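Local structure of sensor protein (Geobacter sulfurreducens, 3H7M) at residues A99-R104 and L181-R186; P92-Y97 and L229-P234. The protein probably senses an extracellular signal through this domain, which resembles periplasmic binding proteins, and relays it as a histidine kinase that transfers phosphate from ATP to a protein histidine. All coordinates share one frame; numbering follows the deposited sequence.

Interaction 1 of 2, residues A99-R104 and L181-R186; sequences AIFARR and LVPVAR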
ATOM      1  N   ALA A  99      -6.926   6.214   8.045  1.00 47.13           N
ATOM      2  CA  ALA A  99      -8.170   6.637   8.635  1.00 42.46           C
ATOM      3  C   ALA A  99      -8.580   5.655   9.694  1.00 39.00           C
ATOM      4  O   ALA A  99      -8.111   4.514   9.718  1.00 33.81           O
ATOM      5  CB  ALA A  99      -9.233   6.732   7.571  1.00 34.55           C
ATOM      6  N   ILE A 100      -9.404   6.130  10.612  1.00 41.27           N
ATOM      7  CA  ILE A 100      -9.932   5.258  11.634  1.00 44.73           C
ATOM      8  C   ILE A 100     -11.353   4.924  11.171  1.00 40.23           C
ATOM      9  O   ILE A 100     -12.157   5.802  10.829  1.00 30.92           O
ATOM     10  CB  ILE A 100      -9.985   5.931  13.005  1.00 45.49           C
ATOM     11  CG1 ILE A 100      -8.563   6.170  13.523  1.00 45.58           C
ATOM     12  CG2 ILE A 100     -10.769   5.045  13.973  1.00 36.55           C
ATOM     13  CD1 ILE A 100      -8.528   7.045  14.773  1.00 38.53           C
ATOM     14  N   PHE A 101     -11.622   3.637  11.153  1.00 31.53           N
ATOM     15  CA  PHE A 101     -12.895   3.075  10.736  1.00 40.70           C
ATOM     16  C   PHE A 101     -13.619   2.496  11.961  1.00 46.76           C
ATOM     17  O   PHE A 101     -12.980   1.972  12.888  1.00 42.74           O
ATOM     18  CB  PHE A 101     -12.634   1.948   9.719  1.00 31.24           C
ATOM     19  CG  PHE A 101     -12.159   2.440   8.378  1.00 48.04           C
ATOM     20  CD1 PHE A 101     -13.076   2.822   7.397  1.00 41.98           C
ATOM     21  CD2 PHE A 101     -10.796   2.536   8.096  1.00 40.55           C
ATOM     22  CE1 PHE A 101     -12.648   3.290   6.165  1.00 39.03           C
ATOM     23  CE2 PHE A 101     -10.365   3.004   6.860  1.00 46.14           C
ATOM     24  CZ  PHE A 101     -11.296   3.381   5.894  1.00 47.60           C
ATOM     25  N   ALA A 102     -14.946   2.573  11.936  1.00 46.99           N
ATOM     26  CA  ALA A 102     -15.781   2.051  13.015  1.00 48.77           C
ATOM     27  C   ALA A 102     -17.163   1.682  12.483  1.00 45.77           C
ATOM     28  O   ALA A 102     -17.562   2.162  11.422  1.00 44.96           O
ATOM     29  CB  ALA A 102     -15.936   3.108  14.103  1.00 35.46           C
ATOM     30  N   ARG A 103     -17.897   0.854  13.231  1.00 46.15           N
ATOM     31  CA  ARG A 103     -19.260   0.506  12.843  1.00 38.74           C
ATOM     32  C   ARG A 103     -20.038   1.778  13.123  1.00 38.71           C
ATOM     33  O   ARG A 103     -19.670   2.520  14.031  1.00 46.21           O
ATOM     34  CB  ARG A 103     -19.787  -0.663  13.667  1.00 31.28           C
ATOM     35  CG  ARG A 103     -19.001  -1.946  13.447  1.00 38.24           C
ATOM     36  CD  ARG A 103     -19.583  -3.123  14.219  1.00 37.30           C
ATOM     37  NE  ARG A 103     -19.592  -2.853  15.649  1.00 53.35           N
ATOM     38  CZ  ARG A 103     -18.547  -3.009  16.457  1.00 50.61           C
ATOM     39  NH1 ARG A 103     -17.382  -3.453  15.989  1.00 39.52           N
ATOM     40  NH2 ARG A 103     -18.674  -2.710  17.741  1.00 45.07           N
ATOM     41  N   ARG A 104     -21.069   2.049  12.317  1.00 45.77           N
ATOM     42  CA  ARG A 104     -21.898   3.255  12.443  1.00 52.76           C
ATOM     43  C   ARG A 104     -22.452   3.519  13.828  1.00 57.29           C
ATOM     44  O   ARG A 104     -22.415   4.645  14.323  1.00 57.73           O
ATOM     45  CB  ARG A 104     -23.077   3.204  11.482  1.00 53.12           C
ATOM     46  CG  ARG A 104     -22.717   3.534  10.080  1.00 65.95           C
ATOM     47  CD  ARG A 104     -23.931   3.554   9.177  1.00 76.47           C
ATOM     48  NE  ARG A 104     -23.511   3.854   7.816  1.00 84.93           N
ATOM     49  CZ  ARG A 104     -22.636   3.116   7.138  1.00 95.30           C
ATOM     50  NH1 ARG A 104     -22.105   2.040   7.704  1.00100.69           N
ATOM     51  NH2 ARG A 104     -22.275   3.461   5.907  1.00 97.22           N
ATOM     52  N   LEU A 181     -19.662  -0.144   8.148  1.00 34.56           N
ATOM     53  CA  LEU A 181     -18.419   0.597   8.461  1.00 34.95           C
ATOM     54  C   LEU A 181     -18.388   2.005   7.895  1.00 34.52           C
ATOM     55  O   LEU A 181     -18.851   2.248   6.789  1.00 40.36           O
ATOM     56  CB  LEU A 181     -17.167  -0.141   7.944  1.00 16.92           C
ATOM     57  CG  LEU A 181     -16.986  -1.595   8.388  1.00 23.91           C
ATOM     58  CD1 LEU A 181     -15.711  -2.178   7.872  1.00 30.75           C
ATOM     59  CD2 LEU A 181     -17.021  -1.650   9.906  1.00 34.41           C
ATOM     60  N   VAL A 182     -17.846   2.936   8.671  1.00 40.08           N
ATOM     61  CA  VAL A 182     -17.695   4.327   8.236  1.00 37.54           C
ATOM     62  C   VAL A 182     -16.325   4.763   8.694  1.00 41.86           C
ATOM     63  O   VAL A 182     -15.791   4.260   9.689  1.00 43.68           O
ATOM     64  CB  VAL A 182     -18.690   5.312   8.904  1.00 41.15           C
ATOM     65  CG1 VAL A 182     -20.083   5.083   8.390  1.00 47.21           C
ATOM     66  CG2 VAL A 182     -18.639   5.152  10.424  1.00 34.26           C
ATOM     67  N   PRO A 183     -15.715   5.675   7.951  1.00 43.42           N
ATOM     68  CA  PRO A 183     -14.388   6.166   8.333  1.00 36.83           C
ATOM     69  C   PRO A 183     -14.675   7.337   9.245  1.00 41.41           C
ATOM     70  O   PRO A 183     -15.285   8.306   8.799  1.00 42.06           O
ATOM     71  CB  PRO A 183     -13.796   6.627   7.007  1.00 45.11           C
ATOM     72  CG  PRO A 183     -15.019   7.102   6.228  1.00 42.02           C
ATOM     73  CD  PRO A 183     -16.066   6.052   6.568  1.00 36.31           C
ATOM     74  N   VAL A 184     -14.280   7.256  10.514  1.00 49.36           N
ATOM     75  CA  VAL A 184     -14.549   8.369  11.434  1.00 55.62           C
ATOM     76  C   VAL A 184     -13.400   9.370  11.519  1.00 62.17           C
ATOM     77  O   VAL A 184     -13.608  10.578  11.385  1.00 68.46           O
ATOM     78  CB  VAL A 184     -14.880   7.877  12.861  1.00 51.76           C
ATOM     79  CG1 VAL A 184     -13.752   7.051  13.418  1.00 40.33           C
ATOM     80  CG2 VAL A 184     -15.132   9.079  13.762  1.00 64.05           C
ATOM     81  N   ALA A 185     -12.192   8.872  11.749  1.00 65.07           N
ATOM     82  CA  ALA A 185     -11.025   9.740  11.832  1.00 70.36           C
ATOM     83  C   ALA A 185     -10.323   9.655  10.491  1.00 71.46           C
ATOM     84  O   ALA A 185      -9.728   8.631  10.149  1.00 69.22           O
ATOM     85  CB  ALA A 185     -10.097   9.282  12.947  1.00 70.69           C
ATOM     86  N   ARG A 186     -10.390  10.742   9.740  1.00 71.74           N
ATOM     87  CA  ARG A 186      -9.797  10.776   8.420  1.00 78.09           C
ATOM     88  C   ARG A 186      -8.458  11.496   8.335  1.00 80.13           C
ATOM     89  O   ARG A 186      -7.885  11.911   9.345  1.00 79.99           O
ATOM     90  CB  ARG A 186     -10.804  11.402   7.451  1.00 86.28           C
ATOM     91  CG  ARG A 186     -12.152  10.665   7.434  1.00 87.07           C
ATOM     92  CD  ARG A 186     -13.317  11.599   7.678  1.00 89.35           C
ATOM     93  NE  ARG A 186     -13.488  12.542   6.579  1.00 95.34           N
ATOM     94  CZ  ARG A 186     -13.708  12.184   5.319  1.00 96.96           C
ATOM     95  NH1 ARG A 186     -13.781  10.899   5.000  1.00 96.61           N
ATOM     96  NH2 ARG A 186     -13.861  13.106   4.376  1.00 96.39           N
TER
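Phe101 holds CG anti to its carbonyl carbon (chi1 -71°), starting the ring on a course that ends beside Pro183, while Val184 places CG1 between its own backbone N and carbonyl carbon (chi1 58°), close to Ile100. The two strands meet around a classic beta bulge in the sheet of one lobe of a periplasmic-binding-protein-like fold, beside strand 161-165. Strands 99-103 and 181-184 run antiparallel, their axes 142° apart, and the bulge is identified by Val184 and Ala185 both facing Ile100. A single acceptor serves both: Ile100 O takes a hydrogen bond from Val184 N at 2.6 Å and a longer one from Ala185 N at 3.2 Å, while Ile100 N donates to Ala185 O. Regular pairing follows at Ala102 and Val182, where Ala102 N to Val182 O and Val182 N to Ala102 O both measure 2.9 Å.

On the face of Ile100 and Ala185, CD1 of Ile100 comes to 3.3 Å from Ala185 CB; at the bulge Val184 lies side by side with Ile100, pointing the same way, its CG1 3.6 Å from Ile100 CG2. On the face of Phe101 and Pro183, the ring passes the proline obliquely, bringing Phe101 CE1 to 3.6 Å from Pro183 CB. Leu151 and Leu154 of helix 147-155 and Ile173 of helix 166-175 also touch Phe101, which joins the strand pair to both helices. An alanine here would probably open a gap between Pro183 and these helices, because the ring that fills it would be gone. Toward the end of the pair, Arg104, extended from CG to NE, carries its guanidinium across Val182, whose CG1 sits 3.5 Å above the plane, over the centre of one face.

Interaction 2 of 2, residues P92-Y97 and L229-P234; sequences PHTIVY and LGVLEP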
ATOM      1  N   PRO A  92       8.026   9.130  -4.528  1.00 47.56           N
ATOM      2  CA  PRO A  92       6.727   8.439  -4.455  1.00 39.94           C
ATOM      3  C   PRO A  92       5.798   8.715  -5.639  1.00 38.65           C
ATOM      4  O   PRO A  92       5.845   9.790  -6.239  1.00 41.18           O
ATOM      5  CB  PRO A  92       6.146   8.973  -3.157  1.00 38.94           C
ATOM      6  CG  PRO A  92       6.589  10.440  -3.205  1.00 42.90           C
ATOM      7  CD  PRO A  92       8.038  10.352  -3.699  1.00 37.23           C
ATOM      8  N   HIS A  93       4.955   7.750  -5.992  1.00 42.09           N
ATOM      9  CA  HIS A  93       4.026   8.000  -7.082  1.00 39.33           C
ATOM     10  C   HIS A  93       2.658   8.401  -6.521  1.00 42.13           C
ATOM     11  O   HIS A  93       1.782   8.882  -7.244  1.00 39.38           O
ATOM     12  CB  HIS A  93       3.948   6.804  -8.067  1.00 31.21           C
ATOM     13  CG  HIS A  93       3.572   5.487  -7.454  1.00 38.22           C
ATOM     14  ND1 HIS A  93       2.331   5.243  -6.896  1.00 33.32           N
ATOM     15  CD2 HIS A  93       4.255   4.317  -7.379  1.00 25.94           C
ATOM     16  CE1 HIS A  93       2.271   3.982  -6.501  1.00 30.01           C
ATOM     17  NE2 HIS A  93       3.423   3.398  -6.782  1.00 33.88           N
ATOM     18  N   THR A  94       2.490   8.232  -5.214  1.00 37.66           N
ATOM     19  CA  THR A  94       1.241   8.637  -4.562  1.00 41.13           C
ATOM     20  C   THR A  94       1.401   8.843  -3.042  1.00 46.12           C
ATOM     21  O   THR A  94       2.352   8.363  -2.423  1.00 42.48           O
ATOM     22  CB  THR A  94       0.132   7.579  -4.761  1.00 37.20           C
ATOM     23  OG1 THR A  94      -1.108   8.078  -4.246  1.00 35.30           O
ATOM     24  CG2 THR A  94       0.483   6.315  -4.018  1.00 25.60           C
ATOM     25  N   ILE A  95       0.454   9.562  -2.455  1.00 45.62           N
ATOM     26  CA  ILE A  95       0.435   9.785  -1.010  1.00 47.15           C
ATOM     27  C   ILE A  95      -0.761   9.022  -0.429  1.00 43.28           C
ATOM     28  O   ILE A  95      -1.900   9.217  -0.848  1.00 37.04           O
ATOM     29  CB  ILE A  95       0.263  11.265  -0.668  1.00 48.98           C
ATOM     30  CG1 ILE A  95       1.381  12.072  -1.322  1.00 53.62           C
ATOM     31  CG2 ILE A  95       0.291  11.446   0.839  1.00 59.79           C
ATOM     32  CD1 ILE A  95       2.756  11.631  -0.909  1.00 47.82           C
ATOM     33  N   VAL A  96      -0.482   8.155   0.529  1.00 39.52           N
ATOM     34  CA  VAL A  96      -1.498   7.339   1.175  1.00 43.06           C
ATOM     35  C   VAL A  96      -1.881   7.818   2.578  1.00 43.32           C
ATOM     36  O   VAL A  96      -1.087   7.736   3.510  1.00 45.05           O
ATOM     37  CB  VAL A  96      -1.009   5.890   1.306  1.00 41.00           C
ATOM     38  CG1 VAL A  96      -2.080   5.028   1.964  1.00 43.17           C
ATOM     39  CG2 VAL A  96      -0.659   5.353  -0.048  1.00 41.52           C
ATOM     40  N   TYR A  97      -3.096   8.317   2.728  1.00 42.62           N
ATOM     41  CA  TYR A  97      -3.582   8.764   4.030  1.00 45.46           C
ATOM     42  C   TYR A  97      -4.186   7.574   4.746  1.00 44.87           C
ATOM     43  O   TYR A  97      -4.545   6.584   4.118  1.00 42.54           O
ATOM     44  CB  TYR A  97      -4.678   9.793   3.871  1.00 37.49           C
ATOM     45  CG  TYR A  97      -4.203  11.186   3.605  1.00 56.02           C
ATOM     46  CD1 TYR A  97      -3.709  11.984   4.638  1.00 60.34           C
ATOM     47  CD2 TYR A  97      -4.306  11.740   2.332  1.00 62.35           C
ATOM     48  CE1 TYR A  97      -3.341  13.312   4.409  1.00 62.88           C
ATOM     49  CE2 TYR A  97      -3.939  13.062   2.093  1.00 67.38           C
ATOM     50  CZ  TYR A  97      -3.463  13.841   3.133  1.00 64.82           C
ATOM     51  OH  TYR A  97      -3.131  15.152   2.895  1.00 63.90           O
ATOM     52  N   LEU A 229     -10.344   6.589  -8.855  1.00 47.75           N
ATOM     53  CA  LEU A 229     -10.917   7.624  -7.987  1.00 54.37           C
ATOM     54  C   LEU A 229     -10.342   7.643  -6.581  1.00 53.90           C
ATOM     55  O   LEU A 229     -10.196   6.595  -5.945  1.00 46.07           O
ATOM     56  CB  LEU A 229     -12.425   7.443  -7.877  1.00 54.40           C
ATOM     57  CG  LEU A 229     -13.236   7.611  -9.158  1.00 62.37           C
ATOM     58  CD1 LEU A 229     -14.566   6.949  -8.969  1.00 50.80           C
ATOM     59  CD2 LEU A 229     -13.403   9.088  -9.495  1.00 55.86           C
ATOM     60  N   GLY A 230     -10.020   8.843  -6.106  1.00 55.04           N
ATOM     61  CA  GLY A 230      -9.486   8.992  -4.763  1.00 56.09           C
ATOM     62  C   GLY A 230      -7.977   8.881  -4.659  1.00 54.02           C
ATOM     63  O   GLY A 230      -7.389   9.281  -3.644  1.00 50.88           O
ATOM     64  N   VAL A 231      -7.346   8.320  -5.691  1.00 53.43           N
ATOM     65  CA  VAL A 231      -5.892   8.181  -5.695  1.00 49.64           C
ATOM     66  C   VAL A 231      -5.288   9.586  -5.832  1.00 48.25           C
ATOM     67  O   VAL A 231      -5.561  10.320  -6.782  1.00 48.82           O
ATOM     68  CB  VAL A 231      -5.425   7.245  -6.834  1.00 40.72           C
ATOM     69  CG1 VAL A 231      -3.902   7.206  -6.900  1.00 35.78           C
ATOM     70  CG2 VAL A 231      -5.944   5.852  -6.591  1.00 34.38           C
ATOM     71  N   LEU A 232      -4.487   9.962  -4.849  1.00 49.56           N
ATOM     72  CA  LEU A 232      -3.896  11.291  -4.828  1.00 51.77           C
ATOM     73  C   LEU A 232      -2.512  11.292  -5.444  1.00 52.85           C
ATOM     74  O   LEU A 232      -1.917  10.231  -5.701  1.00 48.35           O
ATOM     75  CB  LEU A 232      -3.827  11.797  -3.380  1.00 49.15           C
ATOM     76  CG  LEU A 232      -5.160  11.725  -2.619  1.00 57.19           C
ATOM     77  CD1 LEU A 232      -4.923  11.977  -1.135  1.00 56.71           C
ATOM     78  CD2 LEU A 232      -6.164  12.734  -3.201  1.00 48.64           C
ATOM     79  N   GLU A 233      -2.011  12.493  -5.694  1.00 53.55           N
ATOM     80  CA  GLU A 233      -0.685  12.648  -6.270  1.00 63.71           C
ATOM     81  C   GLU A 233       0.124  13.554  -5.352  1.00 68.98           C
ATOM     82  O   GLU A 233      -0.428  14.476  -4.738  1.00 69.60           O
ATOM     83  CB  GLU A 233      -0.776  13.265  -7.664  1.00 62.30           C
ATOM     84  CG  GLU A 233      -1.327  14.668  -7.684  1.00 57.59           C
ATOM     85  CD  GLU A 233      -1.075  15.335  -9.011  1.00 67.26           C
ATOM     86  OE1 GLU A 233       0.045  15.160  -9.535  1.00 77.05           O
ATOM     87  OE2 GLU A 233      -1.974  16.033  -9.528  1.00 70.39           O
ATOM     88  N   PRO A 234       1.442  13.308  -5.246  1.00 70.19           N
ATOM     89  CA  PRO A 234       2.311  14.122  -4.384  1.00 71.29           C
ATOM     90  C   PRO A 234       2.203  15.640  -4.604  1.00 74.83           C
ATOM     91  O   PRO A 234       2.403  16.394  -3.617  1.00 77.58           O
ATOM     92  CB  PRO A 234       3.701  13.560  -4.676  1.00 68.31           C
ATOM     93  CG  PRO A 234       3.410  12.092  -4.940  1.00 68.07           C
ATOM     94  CD  PRO A 234       2.191  12.183  -5.841  1.00 70.50           C
ATOM     95  OXT PRO A 234       1.919  16.060  -5.751  1.00 72.26           O
TER
HETATM   96  O   HOH W   1      -3.756   7.646  -2.750  1.00 36.39           O
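Leu232 meets Tyr97 at about a right angle: its CD1 methyl lies in the plane of the ring, at the edge, 3.5 Å from Tyr97 CD2 and equally near CE2. The contact is therefore methyl to ring edge, without stacking. Pro234, the last residue of the chain, is approached in two different ways. Ile95 crosses it obliquely, with Ile95 CG1 3.8 Å from Pro234 CA and Ile95 CD1 4.1 Å from Pro234 CG. Pro92 and Pro234 instead slide past each other in opposite directions, their CG atoms 4.0 Å apart.

Between these apolar contacts lies a polar one. Thr94 has OG1 anti to its backbone N (chi1 -173°), which turns the hydroxyl to Leu232, and OG1 donates to Leu232 O at 2.7 Å. The donor stands above the carbonyl plane, 37° out of it. A water completes the link: it donates to Thr94 OG1 at 3.1 Å and accepts from Leu232 N at 3.2 Å. Both backbone polar atoms of Leu232 are thus tied to this one side chain, directly or through the water. Residues 231-234 run 122° from 92-97 without beta pairing, and the contact fastens the end of this construct, a solute-binding-protein-like sensor domain, to the long strand 87-103.

At His93 and Thr94, which both face Tyr193, strand 87-103 forms a classic beta bulge against strand 181-198. His93 NE2 donates to Gln75 O of strand 73-78, and Thr94 and Val231 both touch Tyr36 of helix 36-48. Helix 220-227 touches both partners: Tyr221 packs on Pro234 and its OH bonds His93 O, and Arg225 makes a salt bridge with Glu233, while Arg216 of helix 202-218 also packs on Pro234.

Interactions 1 and 2 lie on the same long strand, 87-103, with their centres about 20 Å apart; apart from adjoining in sequence on that strand, they do not touch. Both are tied to its neighbour 181-198: interaction 1 pairs with the start of that strand, whereas interaction 2 sits beside a later part of it. Along the chain, interaction 1 is nested inside the loop closed by interaction 2. The latter lies nearer the middle of the domain, its centre about 10 Å from the chain's centre against about 19 Å for interaction 1. Neither forms the sodium site of Ala84, Asp88 and Gln199; the Pro92 side chain is about 13 Å from that ion.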